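Local coordinates for binding domain (Hc) of Paraclostridial Mosquitocidal Protein 1 (Paraclostridium bifermentans, PDB 6HOX) that targets nerve cells as the receptor-binding part of a botulinum-like neurotoxin that specifically attacks Anopheles mosquitoes, at residues S153-F156 / I157-Y160; M238-N241 / S242-S246; L419-Y422 / K423-D426; E364-N367 / G368-K371. One frame throughout, in Å; residues are numbered along the deposited sequence.

Contact 1 lies in the N-terminal, lectin-like half of the binding domain, contact 2 where that half meets the C-terminal, trefoil-like half, and contacts 3 and 4 within the latter. Contacts 1 and 2 are partly buried; 3 and 4 are surface contacts. The first three deal with a chain leaving a short helix, and backbone carbonyls take most of their bonds: Ser155 in contact 1, Leu239 to Asn241 in contact 2, Asn421 and Tyr422 in contact 3. Each also buries at least one aromatic ring. Contact 4 differs, joining a loop to strand 369-373 through a surface salt bridge and a water. The centres of contacts 3 and 4 are about 24 Å apart.

Contact 1 of 4, residues S153-F156 / I157-Y160; sequences SNSF and IDKY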
ATOM      1  N   SER A 153     -15.448  -0.939   3.798  1.00 48.86           N
ATOM      2  CA  SER A 153     -15.863   0.173   4.679  1.00 48.99           C
ATOM      3  C   SER A 153     -14.954   0.296   5.906  1.00 49.99           C
ATOM      4  O   SER A 153     -14.577   1.396   6.285  1.00 53.26           O
ATOM      5  CB  SER A 153     -17.293   0.008   5.119  1.00 53.85           C
ATOM      6  OG  SER A 153     -18.147  -0.185   4.006  1.00 58.59           O
ATOM      7  N   ASN A 154     -14.620  -0.841   6.523  1.00 50.22           N
ATOM      8  CA  ASN A 154     -13.987  -0.875   7.834  1.00 51.28           C
ATOM      9  C   ASN A 154     -12.457  -0.998   7.723  1.00 46.99           C
ATOM     10  O   ASN A 154     -11.752  -0.564   8.623  1.00 47.61           O
ATOM     11  CB  ASN A 154     -14.584  -2.004   8.677  1.00 55.12           C
ATOM     12  CG  ASN A 154     -16.096  -1.931   8.739  1.00 63.04           C
ATOM     13  OD1 ASN A 154     -16.785  -2.911   8.459  1.00 64.84           O
ATOM     14  ND2 ASN A 154     -16.626  -0.766   9.090  1.00 59.71           N
ATOM     15  N   SER A 155     -11.949  -1.580   6.629  1.00 42.49           N
ATOM     16  CA  SER A 155     -10.515  -1.944   6.521  1.00 42.62           C
ATOM     17  C   SER A 155      -9.851  -1.345   5.275  1.00 38.65           C
ATOM     18  O   SER A 155      -8.688  -1.662   5.026  1.00 37.02           O
ATOM     19  CB  SER A 155     -10.331  -3.453   6.515  1.00 45.22           C
ATOM     20  OG  SER A 155     -10.399  -3.985   7.835  1.00 52.62           O
ATOM     21  N   PHE A 156     -10.562  -0.509   4.503  1.00 35.98           N
ATOM     22  CA  PHE A 156     -10.041  -0.048   3.187  1.00 37.02           C
ATOM     23  C   PHE A 156      -8.573   0.384   3.306  1.00 35.59           C
ATOM     24  O   PHE A 156      -7.709  -0.103   2.587  1.00 33.87           O
ATOM     25  CB  PHE A 156     -10.890   1.078   2.594  1.00 35.48           C
ATOM     26  CG  PHE A 156     -10.213   1.879   1.510  1.00 34.24           C
ATOM     27  CD1 PHE A 156      -9.547   1.254   0.468  1.00 33.80           C
ATOM     28  CD2 PHE A 156     -10.270   3.265   1.515  1.00 35.47           C
ATOM     29  CE1 PHE A 156      -8.916   1.995  -0.522  1.00 33.54           C
ATOM     30  CE2 PHE A 156      -9.654   4.004   0.513  1.00 36.27           C
ATOM     31  CZ  PHE A 156      -8.972   3.368  -0.502  1.00 34.58           C
ATOM     32  N   ILE A 157      -8.293   1.287   4.240  1.00 34.90           N
ATOM     33  CA  ILE A 157      -7.026   1.969   4.261  1.00 38.46           C
ATOM     34  C   ILE A 157      -5.902   1.037   4.737  1.00 37.90           C
ATOM     35  O   ILE A 157      -4.834   1.001   4.105  1.00 36.17           O
ATOM     36  CB  ILE A 157      -7.124   3.262   5.098  1.00 40.40           C
ATOM     37  CG1 ILE A 157      -7.918   4.327   4.340  1.00 46.54           C
ATOM     38  CG2 ILE A 157      -5.749   3.775   5.469  1.00 43.44           C
ATOM     39  CD1 ILE A 157      -7.292   4.707   3.006  1.00 46.58           C
ATOM     40  N   ASP A 158      -6.129   0.298   5.828  1.00 35.74           N
ATOM     41  CA  ASP A 158      -5.017  -0.319   6.537  1.00 40.59           C
ATOM     42  C   ASP A 158      -4.788  -1.771   6.096  1.00 33.00           C
ATOM     43  O   ASP A 158      -3.660  -2.229   6.204  1.00 32.82           O
ATOM     44  CB  ASP A 158      -5.158  -0.185   8.059  1.00 48.65           C
ATOM     45  CG  ASP A 158      -6.431  -0.772   8.629  1.00 57.25           C
ATOM     46  OD1 ASP A 158      -7.328  -1.094   7.830  1.00 61.43           O
ATOM     47  OD2 ASP A 158      -6.520  -0.893   9.873  1.00 70.76           O
ATOM     48  N   LYS A 159      -5.826  -2.499   5.652  1.00 31.44           N
ATOM     49  CA  LYS A 159      -5.655  -3.961   5.469  1.00 30.27           C
ATOM     50  C   LYS A 159      -6.405  -4.584   4.281  1.00 27.23           C
ATOM     51  O   LYS A 159      -5.953  -5.612   3.815  1.00 28.77           O
ATOM     52  CB  LYS A 159      -5.995  -4.688   6.770  1.00 31.12           C
ATOM     53  CG  LYS A 159      -4.807  -4.756   7.713  1.00 32.76           C
ATOM     54  CD  LYS A 159      -5.036  -5.540   8.960  1.00 33.76           C
ATOM     55  CE  LYS A 159      -3.784  -5.586   9.814  1.00 34.91           C
ATOM     56  NZ  LYS A 159      -3.482  -4.262  10.394  1.00 36.64           N
ATOM     57  N   TYR A 160      -7.508  -4.006   3.793  1.00 25.38           N
ATOM     58  CA  TYR A 160      -8.316  -4.659   2.748  1.00 25.77           C
ATOM     59  C   TYR A 160      -7.433  -4.958   1.523  1.00 24.11           C
ATOM     60  O   TYR A 160      -6.637  -4.114   1.104  1.00 22.93           O
ATOM     61  CB  TYR A 160      -9.507  -3.762   2.408  1.00 27.76           C
ATOM     62  CG  TYR A 160     -10.520  -4.375   1.483  1.00 28.49           C
ATOM     63  CD1 TYR A 160     -11.542  -5.164   1.978  1.00 29.47           C
ATOM     64  CD2 TYR A 160     -10.448  -4.177   0.118  1.00 30.36           C
ATOM     65  CE1 TYR A 160     -12.482  -5.727   1.134  1.00 30.62           C
ATOM     66  CE2 TYR A 160     -11.382  -4.727  -0.741  1.00 31.69           C
ATOM     67  CZ  TYR A 160     -12.399  -5.510  -0.228  1.00 31.45           C
ATOM     68  OH  TYR A 160     -13.307  -6.059  -1.078  1.00 32.88           O
TER
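Ser155 O collects most of the polar contacts here, as the chain leaves helix 152-155 in the N-terminal, lectin-like half of the binding domain and wraps round it. Tyr160 N donates to Ser155 O at 2.9 Å, coming from above the carbonyl plane, while Lys159 N lies in that plane at 3.0 Å from Ser155 O. Both hydrogen bonds are close to straight, with N-H...O angles of 165°. Asp158 N adds a weak third bond to the same oxygen.

The apolar part is carried by neighbours in sequence. With chi1 at 162° the Phe156 ring lies beside its own carbonyl carbon, where Ile157 packs over one face, its CD1 toward the CD2-CE2 side, 3.5 Å from Phe156 CE2. Tyr160 CB packs 3.8 Å from Phe156 CA. Farther out, Phe156 stacks on Phe152 and touches Phe252.

The one salt bridge takes Lys159 away to Asp186. Arg167 gathers the carbonyls of Phe156, Ile157 and Tyr160 by hydrogen bonds. With Ser155 O gripped from within and those three carbonyls held by one guanidinium, the start of the loop after helix 152-155 is probably held in shape largely through its backbone oxygens.

Contact 2 of 4, residues M238-N241 / S242-S246; sequences MLFN and SYFNS
Phe240 and Phe244, four residues apart, meet at an oblique angle: their ring centroids are 5.3 Å apart and the planes are inclined by 58°. The touch is made by one corner of the later ring, since Phe244 CE2 comes over a face of Phe240 and sits 3.7 Å from Phe240 CZ. Phe240 has CG anti to the backbone N (chi1 172°), which swings its ring forward along the chain toward its partner. The edge of the Phe244 ring also faces the carbonyl oxygen of Phe240, with Phe244 CD2 at 3.5 Å from Phe240 O.

Leu239 and Tyr243 make the neighbouring pair and run side by side in the same direction, Leu239 CD1 lying 4.0 Å from Tyr243 CE2. Both pairs join the last turn of helix 233-241 to the residues that follow it, where the lectin-like and trefoil-like halves of the binding domain meet. Here Leu239 and Tyr243 rest on strand 218-227, Phe240 on Trp94 and His168, and Phe244 reaches Asp379 on the trefoil side. Tyr243 meets Trp94 edge-to-face.

Ser242 turns back onto the helix. Its OG occupies the position between backbone N and carbonyl carbon (chi1 76°) and gives a hydrogen bond of 2.7 Å to Leu239 O, while Ser242 N makes only weak bonds to the carbonyls of Met238 and Leu239. The next two turns are firmer: Tyr243 N reaches Phe240 O at 3.1 Å, and Phe244 N reaches Asn241 O at 3.0 Å, each donor standing above the carbonyl plane of its acceptor.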
ATOM      1  N   MET A 238       9.154  -7.942  12.807  1.00 34.88           N
ATOM      2  CA  MET A 238      10.527  -7.578  12.438  1.00 37.34           C
ATOM      3  C   MET A 238      10.714  -7.698  10.917  1.00 33.88           C
ATOM      4  O   MET A 238      11.336  -6.837  10.300  1.00 29.03           O
ATOM      5  CB  MET A 238      11.482  -8.503  13.195  1.00 42.83           C
ATOM      6  CG  MET A 238      12.942  -8.385  12.862  1.00 50.23           C
ATOM      7  SD  MET A 238      13.899  -9.551  13.917  1.00 70.47           S
ATOM      8  CE  MET A 238      13.307  -9.139  15.562  1.00 64.43           C
ATOM      9  N   LEU A 239      10.179  -8.774  10.316  1.00 31.21           N
ATOM     10  CA  LEU A 239      10.275  -8.976   8.862  1.00 29.00           C
ATOM     11  C   LEU A 239       9.573  -7.811   8.140  1.00 28.14           C
ATOM     12  O   LEU A 239      10.107  -7.215   7.171  1.00 26.87           O
ATOM     13  CB  LEU A 239       9.636 -10.318   8.498  1.00 29.13           C
ATOM     14  CG  LEU A 239       9.461 -10.584   7.000  1.00 29.55           C
ATOM     15  CD1 LEU A 239      10.803 -10.584   6.303  1.00 29.56           C
ATOM     16  CD2 LEU A 239       8.750 -11.901   6.760  1.00 29.95           C
ATOM     17  N   PHE A 240       8.374  -7.461   8.615  1.00 27.24           N
ATOM     18  CA  PHE A 240       7.608  -6.389   7.993  1.00 26.52           C
ATOM     19  C   PHE A 240       8.389  -5.072   8.077  1.00 26.74           C
ATOM     20  O   PHE A 240       8.511  -4.352   7.068  1.00 25.29           O
ATOM     21  CB  PHE A 240       6.223  -6.273   8.619  1.00 26.39           C
ATOM     22  CG  PHE A 240       5.437  -5.071   8.154  1.00 25.22           C
ATOM     23  CD1 PHE A 240       4.881  -5.042   6.887  1.00 26.95           C
ATOM     24  CD2 PHE A 240       5.246  -3.982   8.984  1.00 26.03           C
ATOM     25  CE1 PHE A 240       4.157  -3.945   6.451  1.00 27.24           C
ATOM     26  CE2 PHE A 240       4.526  -2.879   8.557  1.00 25.90           C
ATOM     27  CZ  PHE A 240       3.966  -2.869   7.297  1.00 27.82           C
ATOM     28  N   ASN A 241       8.904  -4.772   9.283  1.00 28.24           N
ATOM     29  CA  ASN A 241       9.631  -3.541   9.570  1.00 29.00           C
ATOM     30  C   ASN A 241      10.886  -3.434   8.701  1.00 30.19           C
ATOM     31  O   ASN A 241      11.309  -2.314   8.360  1.00 29.27           O
ATOM     32  CB  ASN A 241       9.987  -3.431  11.053  1.00 30.14           C
ATOM     33  CG  ASN A 241       8.780  -3.170  11.920  1.00 30.58           C
ATOM     34  OD1 ASN A 241       7.776  -2.628  11.460  1.00 33.14           O
ATOM     35  ND2 ASN A 241       8.856  -3.566  13.178  1.00 34.20           N
ATOM     36  N   SER A 242      11.454  -4.582   8.312  1.00 28.68           N
ATOM     37  CA  SER A 242      12.715  -4.598   7.606  1.00 28.64           C
ATOM     38  C   SER A 242      12.551  -4.032   6.193  1.00 28.12           C
ATOM     39  O   SER A 242      13.537  -3.687   5.555  1.00 32.06           O
ATOM     40  CB  SER A 242      13.333  -5.980   7.596  1.00 28.42           C
ATOM     41  OG  SER A 242      12.686  -6.849   6.676  1.00 27.90           O
ATOM     42  N   TYR A 243      11.314  -3.950   5.700  1.00 26.57           N
ATOM     43  CA  TYR A 243      11.040  -3.392   4.376  1.00 25.72           C
ATOM     44  C   TYR A 243      10.950  -1.858   4.393  1.00 25.31           C
ATOM     45  O   TYR A 243      10.787  -1.257   3.334  1.00 25.63           O
ATOM     46  CB  TYR A 243       9.763  -4.006   3.815  1.00 24.64           C
ATOM     47  CG  TYR A 243       9.951  -5.450   3.444  1.00 23.65           C
ATOM     48  CD1 TYR A 243      10.775  -5.789   2.388  1.00 22.21           C
ATOM     49  CD2 TYR A 243       9.347  -6.472   4.160  1.00 21.54           C
ATOM     50  CE1 TYR A 243      10.976  -7.110   2.026  1.00 22.69           C
ATOM     51  CE2 TYR A 243       9.531  -7.800   3.798  1.00 23.22           C
ATOM     52  CZ  TYR A 243      10.358  -8.118   2.737  1.00 22.43           C
ATOM     53  OH  TYR A 243      10.577  -9.418   2.374  1.00 26.38           O
ATOM     54  N   PHE A 244      11.069  -1.243   5.568  1.00 26.71           N
ATOM     55  CA  PHE A 244      10.953   0.219   5.723  1.00 29.41           C
ATOM     56  C   PHE A 244      12.171   0.766   6.486  1.00 32.08           C
ATOM     57  O   PHE A 244      12.045   1.597   7.375  1.00 36.71           O
ATOM     58  CB  PHE A 244       9.626   0.537   6.422  1.00 28.72           C
ATOM     59  CG  PHE A 244       8.411   0.088   5.645  1.00 28.28           C
ATOM     60  CD1 PHE A 244       7.935   0.855   4.597  1.00 26.08           C
ATOM     61  CD2 PHE A 244       7.778  -1.117   5.927  1.00 25.54           C
ATOM     62  CE1 PHE A 244       6.827   0.444   3.873  1.00 25.90           C
ATOM     63  CE2 PHE A 244       6.669  -1.520   5.201  1.00 24.86           C
ATOM     64  CZ  PHE A 244       6.203  -0.741   4.173  1.00 24.22           C
ATOM     65  N   ASN A 245      13.361   0.319   6.093  1.00 35.40           N
ATOM     66  CA  ASN A 245      14.604   0.602   6.821  1.00 41.18           C
ATOM     67  C   ASN A 245      15.191   1.960   6.398  1.00 42.60           C
ATOM     68  O   ASN A 245      16.142   2.437   7.007  1.00 50.62           O
ATOM     69  CB  ASN A 245      15.632  -0.516   6.627  1.00 43.89           C
ATOM     70  CG  ASN A 245      15.776  -0.952   5.179  1.00 51.23           C
ATOM     71  OD1 ASN A 245      14.777  -1.088   4.463  1.00 53.03           O
ATOM     72  ND2 ASN A 245      17.006  -1.185   4.736  1.00 52.07           N
ATOM     73  N   SER A 246      14.626   2.590   5.367  1.00 38.83           N
ATOM     74  CA  SER A 246      15.152   3.844   4.850  1.00 37.72           C
ATOM     75  C   SER A 246      14.259   5.016   5.276  1.00 35.66           C
ATOM     76  O   SER A 246      13.192   4.847   5.862  1.00 38.99           O
ATOM     77  CB  SER A 246      15.309   3.782   3.364  1.00 37.28           C
ATOM     78  OG  SER A 246      14.043   3.863   2.740  1.00 39.46           O
TER

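Contact 3 of 4, residues L419-Y422 / K423-D426; sequences LDNY and KTLD
Asn421 O and Tyr422 O each receive a backbone N-H from three residues farther on, so the chain tightens into a 3-10 turn just after helix 416-420. Asn421 is the first residue to leave helical angles, and the turn carries the chain across to helix 427-432 within the trefoil-like half of the binding domain. Thr424 N lies 3.0 Å from Asn421 O, and Leu425 N is 3.2 Å from Tyr422 O; the second bond is nearly straight at 171°. In both, the donor stands above the carbonyl plane of the acceptor. At the far end, Asp426 takes the N-cap position of helix 427-432, its OD1 accepting from Lys429 N.

Among the side chains, Tyr422 and Leu425 cross at about a right angle, with Tyr422 CD1 3.8 Å from Leu425 CD1. Tyr422 CG lies anti to the backbone N (chi1 -176°), carrying the ring inward past Leu395 to where its OH bonds Gln376. Leu425 folds back over the turn, its CG 3.4 Å from Asn421 O. Thr424 OG1 also comes close to that oxygen, and it lies 3.8 Å from Asn421 CB.

A water joins helix end to turn: it donates to Asp420 O at 3.2 Å and accepts from Lys423 N at 3.0 Å.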
ATOM      1  N   LEU A 419       1.159  20.846  16.821  1.00 25.30           N
ATOM      2  CA  LEU A 419       2.609  20.701  16.835  1.00 27.04           C
ATOM      3  C   LEU A 419       3.094  20.469  18.269  1.00 26.71           C
ATOM      4  O   LEU A 419       3.746  19.468  18.536  1.00 24.35           O
ATOM      5  CB  LEU A 419       3.265  21.942  16.235  1.00 27.26           C
ATOM      6  CG  LEU A 419       4.792  21.947  16.267  1.00 29.62           C
ATOM      7  CD1 LEU A 419       5.364  20.809  15.422  1.00 29.43           C
ATOM      8  CD2 LEU A 419       5.318  23.286  15.774  1.00 31.82           C
ATOM      9  N   ASP A 420       2.758  21.388  19.182  1.00 25.96           N
ATOM     10  CA  ASP A 420       3.321  21.360  20.533  1.00 29.29           C
ATOM     11  C   ASP A 420       2.801  20.159  21.337  1.00 28.12           C
ATOM     12  O   ASP A 420       3.503  19.673  22.210  1.00 30.43           O
ATOM     13  CB  ASP A 420       3.014  22.646  21.314  1.00 32.29           C
ATOM     14  CG  ASP A 420       3.613  23.909  20.718  1.00 34.82           C
ATOM     15  OD1 ASP A 420       4.561  23.793  19.901  1.00 37.64           O
ATOM     16  OD2 ASP A 420       3.094  25.005  21.039  1.00 36.81           O
ATOM     17  N   ASN A 421       1.599  19.663  21.024  1.00 28.50           N
ATOM     18  CA  ASN A 421       0.982  18.564  21.789  1.00 29.88           C
ATOM     19  C   ASN A 421       0.859  17.285  20.938  1.00 29.79           C
ATOM     20  O   ASN A 421       0.037  16.413  21.214  1.00 31.82           O
ATOM     21  CB  ASN A 421      -0.370  19.027  22.330  1.00 29.56           C
ATOM     22  CG  ASN A 421      -0.223  20.205  23.267  1.00 30.38           C
ATOM     23  OD1 ASN A 421      -0.463  21.351  22.866  1.00 31.25           O
ATOM     24  ND2 ASN A 421       0.238  19.935  24.477  1.00 25.45           N
ATOM     25  N   TYR A 422       1.701  17.141  19.918  1.00 31.45           N
ATOM     26  CA  TYR A 422       1.511  16.053  18.955  1.00 31.33           C
ATOM     27  C   TYR A 422       1.363  14.701  19.664  1.00 34.20           C
ATOM     28  O   TYR A 422       0.450  13.930  19.352  1.00 33.35           O
ATOM     29  CB  TYR A 422       2.663  15.952  17.960  1.00 31.50           C
ATOM     30  CG  TYR A 422       2.411  14.888  16.925  1.00 30.43           C
ATOM     31  CD1 TYR A 422       1.463  15.085  15.936  1.00 30.76           C
ATOM     32  CD2 TYR A 422       3.062  13.664  16.970  1.00 29.78           C
ATOM     33  CE1 TYR A 422       1.201  14.113  14.981  1.00 30.29           C
ATOM     34  CE2 TYR A 422       2.803  12.678  16.031  1.00 31.19           C
ATOM     35  CZ  TYR A 422       1.868  12.902  15.033  1.00 30.45           C
ATOM     36  OH  TYR A 422       1.604  11.959  14.086  1.00 29.60           O
ATOM     37  N   LYS A 423       2.259  14.434  20.620  1.00 36.44           N
ATOM     38  CA  LYS A 423       2.389  13.108  21.220  1.00 40.65           C
ATOM     39  C   LYS A 423       1.103  12.697  21.951  1.00 37.52           C
ATOM     40  O   LYS A 423       0.876  11.517  22.134  1.00 37.50           O
ATOM     41  CB  LYS A 423       3.594  13.076  22.168  1.00 45.95           C
ATOM     42  CG  LYS A 423       4.930  13.168  21.450  1.00 53.53           C
ATOM     43  CD  LYS A 423       6.146  13.257  22.344  1.00 59.92           C
ATOM     44  CE  LYS A 423       7.383  13.629  21.551  1.00 66.94           C
ATOM     45  NZ  LYS A 423       8.577  12.853  21.966  1.00 72.22           N
ATOM     46  N   THR A 424       0.265  13.661  22.348  1.00 34.97           N
ATOM     47  CA  THR A 424      -0.896  13.375  23.191  1.00 31.77           C
ATOM     48  C   THR A 424      -2.224  13.498  22.426  1.00 31.38           C
ATOM     49  O   THR A 424      -3.273  13.305  23.022  1.00 31.69           O
ATOM     50  CB  THR A 424      -0.890  14.292  24.423  1.00 30.40           C
ATOM     51  OG1 THR A 424      -1.049  15.650  24.002  1.00 29.14           O
ATOM     52  CG2 THR A 424       0.360  14.125  25.257  1.00 28.85           C
ATOM     53  N   LEU A 425      -2.185  13.809  21.124  1.00 32.21           N
ATOM     54  CA  LEU A 425      -3.396  14.129  20.379  1.00 33.69           C
ATOM     55  C   LEU A 425      -4.326  12.918  20.362  1.00 34.28           C
ATOM     56  O   LEU A 425      -3.864  11.791  20.263  1.00 31.90           O
ATOM     57  CB  LEU A 425      -3.047  14.522  18.941  1.00 35.87           C
ATOM     58  CG  LEU A 425      -2.294  15.838  18.759  1.00 35.62           C
ATOM     59  CD1 LEU A 425      -1.901  16.029  17.313  1.00 35.52           C
ATOM     60  CD2 LEU A 425      -3.125  17.015  19.232  1.00 36.74           C
ATOM     61  N   ASP A 426      -5.630  13.183  20.410  1.00 35.90           N
ATOM     62  CA  ASP A 426      -6.634  12.154  20.177  1.00 36.63           C
ATOM     63  C   ASP A 426      -6.620  11.747  18.696  1.00 36.05           C
ATOM     64  O   ASP A 426      -6.069  12.443  17.826  1.00 29.86           O
ATOM     65  CB  ASP A 426      -8.021  12.587  20.656  1.00 37.51           C
ATOM     66  CG  ASP A 426      -8.556  13.871  20.049  1.00 41.67           C
ATOM     67  OD1 ASP A 426      -8.638  13.965  18.810  1.00 37.09           O
ATOM     68  OD2 ASP A 426      -8.923  14.760  20.836  1.00 52.83           O
TER
HETATM   69  O   HOH W   1       4.039  16.485  21.907  1.00 46.62           O

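Contact 4 of 4, residues E364-N367 / G368-K371; sequences EGRN and GDLK
The guanidinium of Arg366 has Gly368 O over one face, 3.8 Å above its plane and centred on it, and Asp369 OD2 at its edge. This is the loop joining strands 361-363 and 369-373 of the trefoil-like half of the binding domain, and the salt bridge spans from the loop to the first residue of the second strand. Arg366 NH2 holds Asp369 OD2 at 3.0 Å, while NH1 adds a weak bond to the same oxygen. NH2 reaches OD2 from above the carboxylate plane; both donors go to OD2, and with the guanidinium and carboxylate planes at 72° the bridge is not a coplanar, two-oxygen pair.

Arg366 gets there by an extended chain from CG to NE that reaches forward over the Gly368 carbonyl; its NE meanwhile bridges to Asp336, so the one guanidinium is shared by two acidic residues, Asp369 and Asp336. Gly368 itself sits at phi 102°, psi -171°, where a CB would run into the carbonyl oxygen of Asn367. That residue is fixed through its ND2 to Leu349 O. A water completes the link to the strand, accepting at 2.8 Å from Arg366 NH2 and at 2.8 Å from Leu370 N.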
ATOM      1  N   GLU A 364       2.922  33.125  -4.863  1.00 44.15           N
ATOM      2  CA  GLU A 364       4.195  33.055  -5.548  1.00 47.76           C
ATOM      3  C   GLU A 364       5.321  33.273  -4.532  1.00 47.75           C
ATOM      4  O   GLU A 364       6.381  32.688  -4.643  1.00 50.96           O
ATOM      5  CB  GLU A 364       4.259  34.106  -6.655  1.00 53.01           C
ATOM      6  CG  GLU A 364       5.537  34.024  -7.463  1.00 60.63           C
ATOM      7  CD  GLU A 364       5.437  34.530  -8.892  1.00 68.38           C
ATOM      8  OE1 GLU A 364       5.050  35.707  -9.076  1.00 74.31           O
ATOM      9  OE2 GLU A 364       5.743  33.744  -9.816  1.00 69.09           O
ATOM     10  N   GLY A 365       5.047  34.122  -3.539  1.00 49.99           N
ATOM     11  CA  GLY A 365       5.990  34.488  -2.490  1.00 53.36           C
ATOM     12  C   GLY A 365       6.043  33.468  -1.357  1.00 53.34           C
ATOM     13  O   GLY A 365       5.129  33.401  -0.515  1.00 53.32           O
ATOM     14  N   ARG A 366       7.141  32.704  -1.346  1.00 46.38           N
ATOM     15  CA  ARG A 366       7.544  31.795  -0.275  1.00 45.91           C
ATOM     16  C   ARG A 366       7.651  32.577   1.038  1.00 44.58           C
ATOM     17  O   ARG A 366       8.379  33.565   1.113  1.00 47.01           O
ATOM     18  CB  ARG A 366       8.886  31.163  -0.659  1.00 48.00           C
ATOM     19  CG  ARG A 366       9.250  29.884   0.078  1.00 45.42           C
ATOM     20  CD  ARG A 366      10.304  29.117  -0.698  1.00 43.43           C
ATOM     21  NE  ARG A 366      10.643  27.871  -0.031  1.00 43.47           N
ATOM     22  CZ  ARG A 366      11.476  27.753   1.004  1.00 48.85           C
ATOM     23  NH1 ARG A 366      12.167  28.798   1.442  1.00 46.90           N
ATOM     24  NH2 ARG A 366      11.613  26.582   1.604  1.00 44.34           N
ATOM     25  N   ASN A 367       6.902  32.135   2.050  1.00 39.81           N
ATOM     26  CA  ASN A 367       6.814  32.781   3.345  1.00 38.84           C
ATOM     27  C   ASN A 367       6.920  31.719   4.451  1.00 38.24           C
ATOM     28  O   ASN A 367       5.912  31.252   4.976  1.00 34.20           O
ATOM     29  CB  ASN A 367       5.513  33.574   3.495  1.00 39.45           C
ATOM     30  CG  ASN A 367       5.418  34.256   4.839  1.00 39.96           C
ATOM     31  OD1 ASN A 367       6.441  34.506   5.467  1.00 47.36           O
ATOM     32  ND2 ASN A 367       4.216  34.569   5.286  1.00 40.65           N
ATOM     33  N   GLY A 368       8.158  31.372   4.805  1.00 36.60           N
ATOM     34  CA  GLY A 368       8.452  30.312   5.743  1.00 38.12           C
ATOM     35  C   GLY A 368       8.888  29.066   5.000  1.00 39.77           C
ATOM     36  O   GLY A 368       9.113  29.126   3.790  1.00 39.89           O
ATOM     37  N   ASP A 369       9.022  27.952   5.734  1.00 36.37           N
ATOM     38  CA  ASP A 369       9.482  26.688   5.182  1.00 33.20           C
ATOM     39  C   ASP A 369       8.458  25.603   5.521  1.00 30.78           C
ATOM     40  O   ASP A 369       7.820  25.661   6.558  1.00 29.53           O
ATOM     41  CB  ASP A 369      10.871  26.318   5.710  1.00 35.49           C
ATOM     42  CG  ASP A 369      11.928  27.358   5.375  1.00 39.41           C
ATOM     43  OD1 ASP A 369      12.053  28.333   6.135  1.00 44.43           O
ATOM     44  OD2 ASP A 369      12.585  27.205   4.333  1.00 39.72           O
ATOM     45  N   LEU A 370       8.291  24.672   4.578  1.00 30.64           N
ATOM     46  CA  LEU A 370       7.567  23.429   4.746  1.00 30.11           C
ATOM     47  C   LEU A 370       8.596  22.310   4.843  1.00 28.56           C
ATOM     48  O   LEU A 370       9.547  22.274   4.066  1.00 25.90           O
ATOM     49  CB  LEU A 370       6.649  23.178   3.548  1.00 31.18           C
ATOM     50  CG  LEU A 370       5.213  23.653   3.697  1.00 32.98           C
ATOM     51  CD1 LEU A 370       5.190  25.108   4.103  1.00 34.52           C
ATOM     52  CD2 LEU A 370       4.431  23.415   2.409  1.00 34.97           C
ATOM     53  N   LYS A 371       8.351  21.397   5.784  1.00 27.96           N
ATOM     54  CA  LYS A 371       9.123  20.194   5.949  1.00 28.15           C
ATOM     55  C   LYS A 371       8.158  19.003   5.942  1.00 26.40           C
ATOM     56  O   LYS A 371       7.165  19.006   6.657  1.00 25.73           O
ATOM     57  CB  LYS A 371       9.920  20.288   7.250  1.00 31.89           C
ATOM     58  CG  LYS A 371      11.064  19.296   7.377  1.00 35.77           C
ATOM     59  CD  LYS A 371      11.853  19.465   8.653  1.00 38.05           C
ATOM     60  CE  LYS A 371      12.859  20.595   8.556  1.00 42.36           C
ATOM     61  NZ  LYS A 371      14.182  20.177   9.076  1.00 46.25           N
TER
HETATM   62  O   HOH W   2       9.469  24.884   2.041  1.00 29.57           O